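PDB 5ERE: extracellular ligand-binding receptor from Desulfohalobium retbaense DSM 5692, which probably serves as an extracellular sensor, binding ketoleucine in a periplasmic-binding-protein module and cytosine in a tandem PAS-like sensor region. Local coordinates for residues P211-E216 with L227-P232; E180-I185 with A204-T209; Y231-Q236 with S305-F310. All blocks are in the same frame, centred on the assembly; numbering follows the deposited sequence.

Interaction 1: residues P211-E216 with L227-P232; sequences PIQRAE and LVYTYP
The carboxamide of Gln-213 lies stacked over one face of the Tyr-231 ring, the two planes only 25° apart, with OE1 poised above the ring centre; the opposite face carries CD of Pro-232 near its rim. The Tyr-229 ring is met differently. CG2 of Ile-212 sits over one of its faces, 4.0 Å from the ring centroid in a CH-pi contact, whereas OE1 of Gln-213 arrives at the edge, in the ring plane, and the amide stands almost perpendicular to this second ring. There Tyr-229 OH donates a 2.7 Å hydrogen bond to Gln-213 OE1, with a C=O...donor angle of 119° and the donor slightly out of the carbonyl plane. The extended Gln-213 chain, its CG anti to the backbone N (chi1 -172°), carries the amide between the two tyrosines. NE2 comes within 3.3 Å of Tyr-231 OH, but the angle is too poor for a hydrogen bond, and that hydroxyl pairs with Tyr-234 OH instead. At the other end, Ile-212 CD1 meets Leu-227 CD1 tip to tip at 4.0 Å. A water donates to Gln-213 O, accepts a weak bond from Arg-214 NH1 and has a weak, long link to Tyr-231 OH. Since OE1 also accepts from Lys-311 NZ, two donors grip one carbonyl oxygen; this fixes the flip of the amide, and the lysine charge would probably polarise it further.

Interaction 2: residues E180-I185 with A204-T209; sequences EALVLI and AQLVGT
Leu-182 and Leu-206 lie side by side on one face of a parallel strand pair, pointing the same way, with Leu-182 CB 4.0 Å from Leu-206 CD2. On the other face Val-183 CG2 packs against Val-207 CB at 3.8 Å, and Ala-181 extends this apolar row. Val-183 CG2 lies anti to its carbonyl carbon, beside the backbone N, and it is this branch that meets Val-207. Beneath the side chains, the backbone bonds alternate in direction as parallel strands require: Gln-205 N donates to Glu-180 O, Leu-182 N to Gln-205 O, Val-207 N to Leu-182 O and Leu-184 N to Val-207 O. The last is 2.8 Å long and nearly straight, at 165°. Beyond Gly-208 the direct pairing gives way to a water, which donates to Leu-184 O at 2.7 Å and accepts from Thr-209 N at 3.0 Å, while Ile-185 CD1 touches Thr-209 CG2. At the opposite end the bent side chain of Gln-205 turns back so that NE2 donates to Leu-206 O, 2.9 Å away, and also to Gly-226 O.

The two strands belong to a beta-alpha-beta unit linked by helix 190-199, and their axes diverge by 28°. Strand 129-134 pairs along the other edge of strand 181-185, and strand 228-232 continues the sheet past strand 205-208. Helix 112-123 covers the face bearing Val-183 and Val-207 through Leu-123 and Leu-119, and helix 137-149 adds Leu-146 against Val-183.

Interaction 3: residues Y231-Q236 with S305-F310; sequences YPSYNQ and SYPYIF
Tyr-231 and Ile-309 form an antiparallel hydrogen-bonded pair, each using both its N-H and its carbonyl: Tyr-231 N donates to Ile-309 O at 2.9 Å, and Ile-309 N to Tyr-231 O at 2.8 Å. The second bond is the straighter, at 167° against 138°. Pro-232 and Tyr-308 follow as a non-hydrogen-bonded pair, their CA atoms only 4.1 Å apart, before Ser-233 N donates to Pro-307 O at 3.0 Å. That carbonyl also accepts from a water, so two donors share it.

Proline cannot donate at its own position, and its ring is used for packing instead. The pyrrolidine of Pro-232 lies beside Tyr-308 and over one face of that ring: CD stands 4.0 Å from the ring centroid in a CH-pi contact, N lies above the centre, and CG approaches CZ. Tyr-308 CG is anti to its carbonyl carbon (chi1 -83°), which starts the ring alongside Pro-232. On another flank, CB of Pro-232 meets the edge of the Tyr-306 ring at CE2, 3.9 Å away. An alanine at Tyr-308 would probably leave the pyrrolidine face of Pro-232 without its aromatic cover and open a gap beside the backbone of Tyr-231. Farther along, Ser-233 CB touches Ile-309 CG2 at 3.8 Å. The 2.7 Å bond between Tyr-231 OH and Tyr-234 OH, in which either could be the donor, ties the strand end to the turn after it.

Outside the pair, Tyr-306 OH donates to Leu-108 O and Phe-254 of helix 254-271 packs on Pro-232. An antiparallel strand joined in this way to an otherwise parallel beta-alpha-beta run, giving a mixed sheet, is consistent with the periplasmic-binding-protein module of the leucine-binding family.

Interactions 2 and 3 pair strands of one mixed sheet, and interaction 1 packs residues 211-216 on its strand 228-232, between them; strands 181-185, 205-208, 228-232 and 304-314 are successive neighbours. Interaction 2 meets interaction 1 through probable backbone hydrogen bonds, Val-228 O to Gly-208 N at 2.9 Å and Val-228 N to Leu-206 O at 3.1 Å. Interactions 1 and 3 share Tyr-231 and Pro-232, and their centres are about 11 Å apart; interactions 2 and 3, about 19 Å apart between centres, do not touch. The ketoleucine pocket lies nearby: Pro-211 touches the ligand, and the side chains of Thr-209 and Tyr-308 each come within about 8 Å of it.

Interaction 1: residues P211-E216 with L227-P232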
# COMPACT_ATOMS: atom_id res chain seq x y z
N PRO A 211 -11.57 -0.19 -11.13
CA PRO A 211 -12.63 -0.35 -12.13
C PRO A 211 -12.47 0.44 -13.43
O PRO A 211 -13.13 0.12 -14.42
CB PRO A 211 -13.87 0.17 -11.39
CG PRO A 211 -13.53 -0.01 -9.96
CD PRO A 211 -12.10 0.36 -9.88
N ILE A 212 -11.62 1.46 -13.44
CA ILE A 212 -11.58 2.39 -14.58
C ILE A 212 -10.85 1.82 -15.82
O ILE A 212 -10.97 2.35 -16.92
CB ILE A 212 -10.95 3.73 -14.14
CG1 ILE A 212 -11.43 4.90 -15.01
CG2 ILE A 212 -9.45 3.65 -14.16
CD1 ILE A 212 -11.14 6.25 -14.38
N GLN A 213 -10.16 0.69 -15.67
CA GLN A 213 -9.38 0.16 -16.80
C GLN A 213 -10.28 -0.64 -17.75
O GLN A 213 -10.25 -1.87 -17.76
CB GLN A 213 -8.21 -0.73 -16.34
CG GLN A 213 -7.29 -1.13 -17.52
CD GLN A 213 -6.12 -2.01 -17.13
OE1 GLN A 213 -5.15 -1.53 -16.55
NE2 GLN A 213 -6.21 -3.30 -17.42
N ARG A 214 -11.08 0.07 -18.54
CA ARG A 214 -12.01 -0.53 -19.48
C ARG A 214 -11.72 0.01 -20.88
O ARG A 214 -11.20 1.12 -21.03
CB ARG A 214 -13.47 -0.25 -19.07
CG ARG A 214 -13.81 -0.42 -17.59
CD ARG A 214 -13.67 -1.90 -17.14
NE ARG A 214 -14.38 -2.82 -18.03
CZ ARG A 214 -14.26 -4.15 -18.00
NH1 ARG A 214 -13.44 -4.73 -17.12
NH2 ARG A 214 -14.96 -4.90 -18.84
N ALA A 215 -12.07 -0.76 -21.91
CA ALA A 215 -11.71 -0.42 -23.28
C ALA A 215 -12.28 0.94 -23.69
O ALA A 215 -11.66 1.70 -24.40
CB ALA A 215 -12.19 -1.51 -24.22
N GLU A 216 -13.48 1.23 -23.21
CA GLU A 216 -14.15 2.51 -23.47
C GLU A 216 -13.24 3.68 -23.09
O GLU A 216 -13.10 4.67 -23.82
CB GLU A 216 -15.46 2.51 -22.68
CG GLU A 216 -16.27 3.77 -22.67
CD GLU A 216 -17.58 3.58 -21.90
OE1 GLU A 216 -17.77 2.49 -21.32
OE2 GLU A 216 -18.41 4.52 -21.89
N LEU A 227 -4.33 10.07 -17.68
CA LEU A 227 -5.06 9.70 -16.48
C LEU A 227 -4.29 8.64 -15.68
O LEU A 227 -3.86 7.66 -16.25
CB LEU A 227 -6.44 9.17 -16.85
CG LEU A 227 -7.38 8.85 -15.68
CD1 LEU A 227 -8.79 8.95 -16.19
CD2 LEU A 227 -7.16 7.47 -15.07
N VAL A 228 -4.09 8.86 -14.38
CA VAL A 228 -3.32 7.93 -13.54
C VAL A 228 -4.29 7.17 -12.66
O VAL A 228 -5.22 7.74 -12.15
CB VAL A 228 -2.27 8.70 -12.69
CG1 VAL A 228 -1.52 7.76 -11.72
CG2 VAL A 228 -1.27 9.41 -13.59
N TYR A 229 -4.10 5.86 -12.48
CA TYR A 229 -5.00 5.12 -11.58
C TYR A 229 -4.30 3.96 -10.88
O TYR A 229 -3.26 3.47 -11.34
CB TYR A 229 -6.22 4.61 -12.35
CG TYR A 229 -5.86 3.69 -13.47
CD1 TYR A 229 -5.38 4.20 -14.67
CD2 TYR A 229 -5.97 2.29 -13.35
CE1 TYR A 229 -5.02 3.38 -15.71
CE2 TYR A 229 -5.63 1.47 -14.38
CZ TYR A 229 -5.15 2.01 -15.57
OH TYR A 229 -4.79 1.19 -16.61
N THR A 230 -4.86 3.55 -9.75
CA THR A 230 -4.36 2.37 -9.06
C THR A 230 -5.00 1.13 -9.63
O THR A 230 -6.16 1.15 -10.06
CB THR A 230 -4.61 2.45 -7.57
OG1 THR A 230 -5.93 2.95 -7.30
CG2 THR A 230 -3.60 3.34 -6.93
N TYR A 231 -4.23 0.04 -9.67
CA TYR A 231 -4.68 -1.17 -10.34
C TYR A 231 -3.88 -2.41 -9.84
O TYR A 231 -2.68 -2.30 -9.56
CB TYR A 231 -4.51 -1.02 -11.85
CG TYR A 231 -5.28 -2.03 -12.63
CD1 TYR A 231 -6.63 -1.88 -12.83
CD2 TYR A 231 -4.64 -3.13 -13.18
CE1 TYR A 231 -7.35 -2.81 -13.53
CE2 TYR A 231 -5.34 -4.08 -13.88
CZ TYR A 231 -6.68 -3.92 -14.06
OH TYR A 231 -7.36 -4.86 -14.76
N PRO A 232 -4.54 -3.57 -9.70
CA PRO A 232 -3.79 -4.82 -9.37
C PRO A 232 -2.64 -5.11 -10.30
O PRO A 232 -2.77 -4.93 -11.50
CB PRO A 232 -4.85 -5.91 -9.49
CG PRO A 232 -6.16 -5.20 -9.33
CD PRO A 232 -5.97 -3.83 -9.93
O HOH W 1 -10.44 -4.00 -16.13

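Interaction 2: residues E180-I185 with A204-T209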
# COMPACT_ATOMS: atom_id res chain seq x y z
N GLU A 180 -6.94 20.72 -8.78
CA GLU A 180 -5.66 20.31 -9.34
C GLU A 180 -5.73 18.86 -9.84
O GLU A 180 -5.15 18.49 -10.86
CB GLU A 180 -4.59 20.47 -8.27
CG GLU A 180 -3.35 21.21 -8.68
CD GLU A 180 -2.50 21.55 -7.48
OE1 GLU A 180 -1.51 20.83 -7.22
OE2 GLU A 180 -2.83 22.54 -6.80
N ALA A 181 -6.45 18.03 -9.10
CA ALA A 181 -6.68 16.66 -9.54
C ALA A 181 -8.16 16.33 -9.38
O ALA A 181 -8.77 16.65 -8.36
CB ALA A 181 -5.80 15.69 -8.78
N LEU A 182 -8.72 15.71 -10.41
CA LEU A 182 -10.09 15.21 -10.36
C LEU A 182 -10.10 13.69 -10.26
O LEU A 182 -9.81 13.01 -11.23
CB LEU A 182 -10.87 15.64 -11.60
CG LEU A 182 -12.33 15.15 -11.73
CD1 LEU A 182 -13.15 15.46 -10.49
CD2 LEU A 182 -12.99 15.75 -12.97
N VAL A 183 -10.49 13.18 -9.09
CA VAL A 183 -10.63 11.76 -8.84
C VAL A 183 -12.00 11.22 -9.21
O VAL A 183 -13.02 11.58 -8.61
CB VAL A 183 -10.36 11.47 -7.36
CG1 VAL A 183 -10.84 10.02 -6.97
CG2 VAL A 183 -8.88 11.65 -7.09
N LEU A 184 -12.02 10.31 -10.18
CA LEU A 184 -13.25 9.67 -10.62
C LEU A 184 -13.45 8.27 -10.02
O LEU A 184 -12.72 7.35 -10.38
CB LEU A 184 -13.24 9.58 -12.12
CG LEU A 184 -12.96 10.94 -12.76
CD1 LEU A 184 -12.86 10.72 -14.22
CD2 LEU A 184 -14.05 11.98 -12.43
N ILE A 185 -14.43 8.10 -9.14
CA ILE A 185 -14.74 6.75 -8.68
C ILE A 185 -15.77 6.18 -9.68
O ILE A 185 -16.98 6.24 -9.51
CB ILE A 185 -15.25 6.70 -7.22
CG1 ILE A 185 -14.34 7.50 -6.28
CG2 ILE A 185 -15.32 5.26 -6.74
CD1 ILE A 185 -12.83 7.18 -6.40
N ALA A 204 -7.75 19.81 -14.97
CA ALA A 204 -7.17 19.03 -13.87
C ALA A 204 -6.63 17.64 -14.27
O ALA A 204 -7.11 17.03 -15.22
CB ALA A 204 -8.21 18.88 -12.74
N GLN A 205 -5.61 17.16 -13.56
CA GLN A 205 -5.13 15.78 -13.73
C GLN A 205 -6.25 14.82 -13.36
O GLN A 205 -6.80 14.91 -12.26
CB GLN A 205 -3.89 15.51 -12.86
CG GLN A 205 -3.49 14.03 -12.76
CD GLN A 205 -2.84 13.51 -14.03
OE1 GLN A 205 -1.90 14.13 -14.55
NE2 GLN A 205 -3.32 12.37 -14.54
N LEU A 206 -6.60 13.92 -14.28
CA LEU A 206 -7.59 12.88 -13.99
C LEU A 206 -6.94 11.70 -13.26
O LEU A 206 -5.81 11.33 -13.57
CB LEU A 206 -8.25 12.42 -15.29
CG LEU A 206 -8.95 13.51 -16.09
CD1 LEU A 206 -9.62 12.88 -17.28
CD2 LEU A 206 -9.94 14.29 -15.23
N VAL A 207 -7.66 11.15 -12.29
CA VAL A 207 -7.16 10.08 -11.42
C VAL A 207 -8.30 9.09 -11.20
O VAL A 207 -9.44 9.49 -10.98
CB VAL A 207 -6.67 10.63 -10.07
CG1 VAL A 207 -6.14 9.52 -9.17
CG2 VAL A 207 -5.62 11.74 -10.27
N GLY A 208 -8.00 7.80 -11.26
CA GLY A 208 -9.03 6.81 -11.05
C GLY A 208 -8.51 5.62 -10.28
O GLY A 208 -7.38 5.65 -9.78
N THR A 209 -9.34 4.59 -10.20
CA THR A 209 -9.08 3.41 -9.36
C THR A 209 -9.34 2.15 -10.19
O THR A 209 -9.66 2.23 -11.39
CB THR A 209 -9.96 3.43 -8.06
OG1 THR A 209 -11.34 3.30 -8.39
CG2 THR A 209 -9.75 4.75 -7.26
O HOH W 2 -12.26 4.74 -10.67

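Interaction 3: residues Y231-Q236 with S305-F310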
# COMPACT_ATOMS: atom_id res chain seq x y z
N TYR A 231 -4.23 0.04 -9.67
CA TYR A 231 -4.68 -1.17 -10.34
C TYR A 231 -3.88 -2.41 -9.84
O TYR A 231 -2.68 -2.30 -9.56
CB TYR A 231 -4.51 -1.02 -11.85
CG TYR A 231 -5.28 -2.03 -12.63
CD1 TYR A 231 -6.63 -1.88 -12.83
CD2 TYR A 231 -4.64 -3.13 -13.18
CE1 TYR A 231 -7.35 -2.81 -13.53
CE2 TYR A 231 -5.34 -4.08 -13.88
CZ TYR A 231 -6.68 -3.92 -14.06
OH TYR A 231 -7.36 -4.86 -14.76
N PRO A 232 -4.54 -3.57 -9.70
CA PRO A 232 -3.79 -4.82 -9.37
C PRO A 232 -2.64 -5.11 -10.30
O PRO A 232 -2.77 -4.93 -11.50
CB PRO A 232 -4.85 -5.91 -9.49
CG PRO A 232 -6.16 -5.20 -9.33
CD PRO A 232 -5.97 -3.83 -9.93
N SER A 233 -1.52 -5.56 -9.77
CA SER A 233 -0.32 -5.66 -10.61
C SER A 233 -0.09 -6.99 -11.34
O SER A 233 1.04 -7.27 -11.70
CB SER A 233 0.93 -5.37 -9.79
OG SER A 233 1.24 -6.47 -8.99
N TYR A 234 -1.12 -7.79 -11.59
CA TYR A 234 -0.90 -9.10 -12.24
C TYR A 234 -0.34 -8.89 -13.65
O TYR A 234 -0.70 -7.91 -14.32
CB TYR A 234 -2.21 -9.90 -12.31
CG TYR A 234 -3.31 -9.23 -13.10
CD1 TYR A 234 -3.32 -9.25 -14.50
CD2 TYR A 234 -4.36 -8.58 -12.45
CE1 TYR A 234 -4.33 -8.61 -15.22
CE2 TYR A 234 -5.37 -7.97 -13.17
CZ TYR A 234 -5.36 -7.97 -14.53
OH TYR A 234 -6.38 -7.32 -15.21
N ASN A 235 0.52 -9.79 -14.13
CA ASN A 235 0.99 -9.66 -15.51
C ASN A 235 0.10 -10.37 -16.52
O ASN A 235 -0.79 -11.14 -16.17
CB ASN A 235 2.42 -10.20 -15.64
CG ASN A 235 2.54 -11.65 -15.28
OD1 ASN A 235 1.71 -12.47 -15.65
ND2 ASN A 235 3.59 -11.97 -14.55
N GLN A 236 0.39 -10.14 -17.79
CA GLN A 236 -0.39 -10.70 -18.90
C GLN A 236 0.02 -12.10 -19.29
O GLN A 236 -0.49 -12.64 -20.25
CB GLN A 236 -0.26 -9.79 -20.12
CG GLN A 236 -0.59 -8.34 -19.82
CD GLN A 236 -1.95 -8.17 -19.18
OE1 GLN A 236 -2.90 -8.90 -19.50
NE2 GLN A 236 -2.07 -7.21 -18.25
N SER A 305 -5.65 -10.38 -0.47
CA SER A 305 -4.69 -9.29 -0.60
C SER A 305 -3.71 -9.65 -1.72
O SER A 305 -3.25 -10.79 -1.83
CB SER A 305 -3.97 -9.07 0.74
OG SER A 305 -2.78 -8.36 0.58
N TYR A 306 -3.39 -8.65 -2.55
CA TYR A 306 -2.38 -8.81 -3.58
C TYR A 306 -1.92 -7.40 -4.00
O TYR A 306 -2.65 -6.42 -3.81
CB TYR A 306 -2.90 -9.58 -4.78
CG TYR A 306 -4.33 -9.33 -5.19
CD1 TYR A 306 -5.37 -10.10 -4.69
CD2 TYR A 306 -4.64 -8.35 -6.14
CE1 TYR A 306 -6.66 -9.92 -5.09
CE2 TYR A 306 -5.96 -8.14 -6.54
CZ TYR A 306 -6.97 -8.92 -6.00
OH TYR A 306 -8.28 -8.81 -6.37
N PRO A 307 -0.71 -7.30 -4.54
CA PRO A 307 -0.19 -5.94 -4.74
C PRO A 307 -0.86 -5.15 -5.89
O PRO A 307 -1.44 -5.74 -6.82
CB PRO A 307 1.30 -6.17 -5.03
CG PRO A 307 1.38 -7.62 -5.54
CD PRO A 307 0.32 -8.35 -4.80
N TYR A 308 -0.81 -3.82 -5.76
CA TYR A 308 -1.30 -2.86 -6.74
C TYR A 308 -0.14 -1.99 -7.22
O TYR A 308 0.89 -1.81 -6.51
CB TYR A 308 -2.40 -1.92 -6.16
CG TYR A 308 -3.82 -2.46 -6.14
CD1 TYR A 308 -4.10 -3.74 -5.70
CD2 TYR A 308 -4.87 -1.68 -6.55
CE1 TYR A 308 -5.40 -4.22 -5.68
CE2 TYR A 308 -6.15 -2.14 -6.54
CZ TYR A 308 -6.41 -3.44 -6.10
OH TYR A 308 -7.67 -3.94 -6.09
N ILE A 309 -0.33 -1.42 -8.41
CA ILE A 309 0.61 -0.47 -8.96
C ILE A 309 -0.15 0.74 -9.50
O ILE A 309 -1.39 0.71 -9.66
CB ILE A 309 1.44 -1.01 -10.11
CG1 ILE A 309 0.54 -1.69 -11.15
CG2 ILE A 309 2.47 -1.95 -9.57
CD1 ILE A 309 1.16 -1.89 -12.52
N PHE A 310 0.61 1.76 -9.81
CA PHE A 310 0.10 2.85 -10.64
C PHE A 310 0.18 2.55 -12.12
O PHE A 310 1.20 2.04 -12.62
CB PHE A 310 0.85 4.12 -10.31
CG PHE A 310 0.43 4.72 -9.02
CD1 PHE A 310 -0.75 5.44 -8.94
CD2 PHE A 310 1.19 4.55 -7.88
CE1 PHE A 310 -1.15 6.00 -7.73
CE2 PHE A 310 0.79 5.11 -6.67
CZ PHE A 310 -0.39 5.83 -6.60
O HOH W 3 -1.48 -8.38 -8.12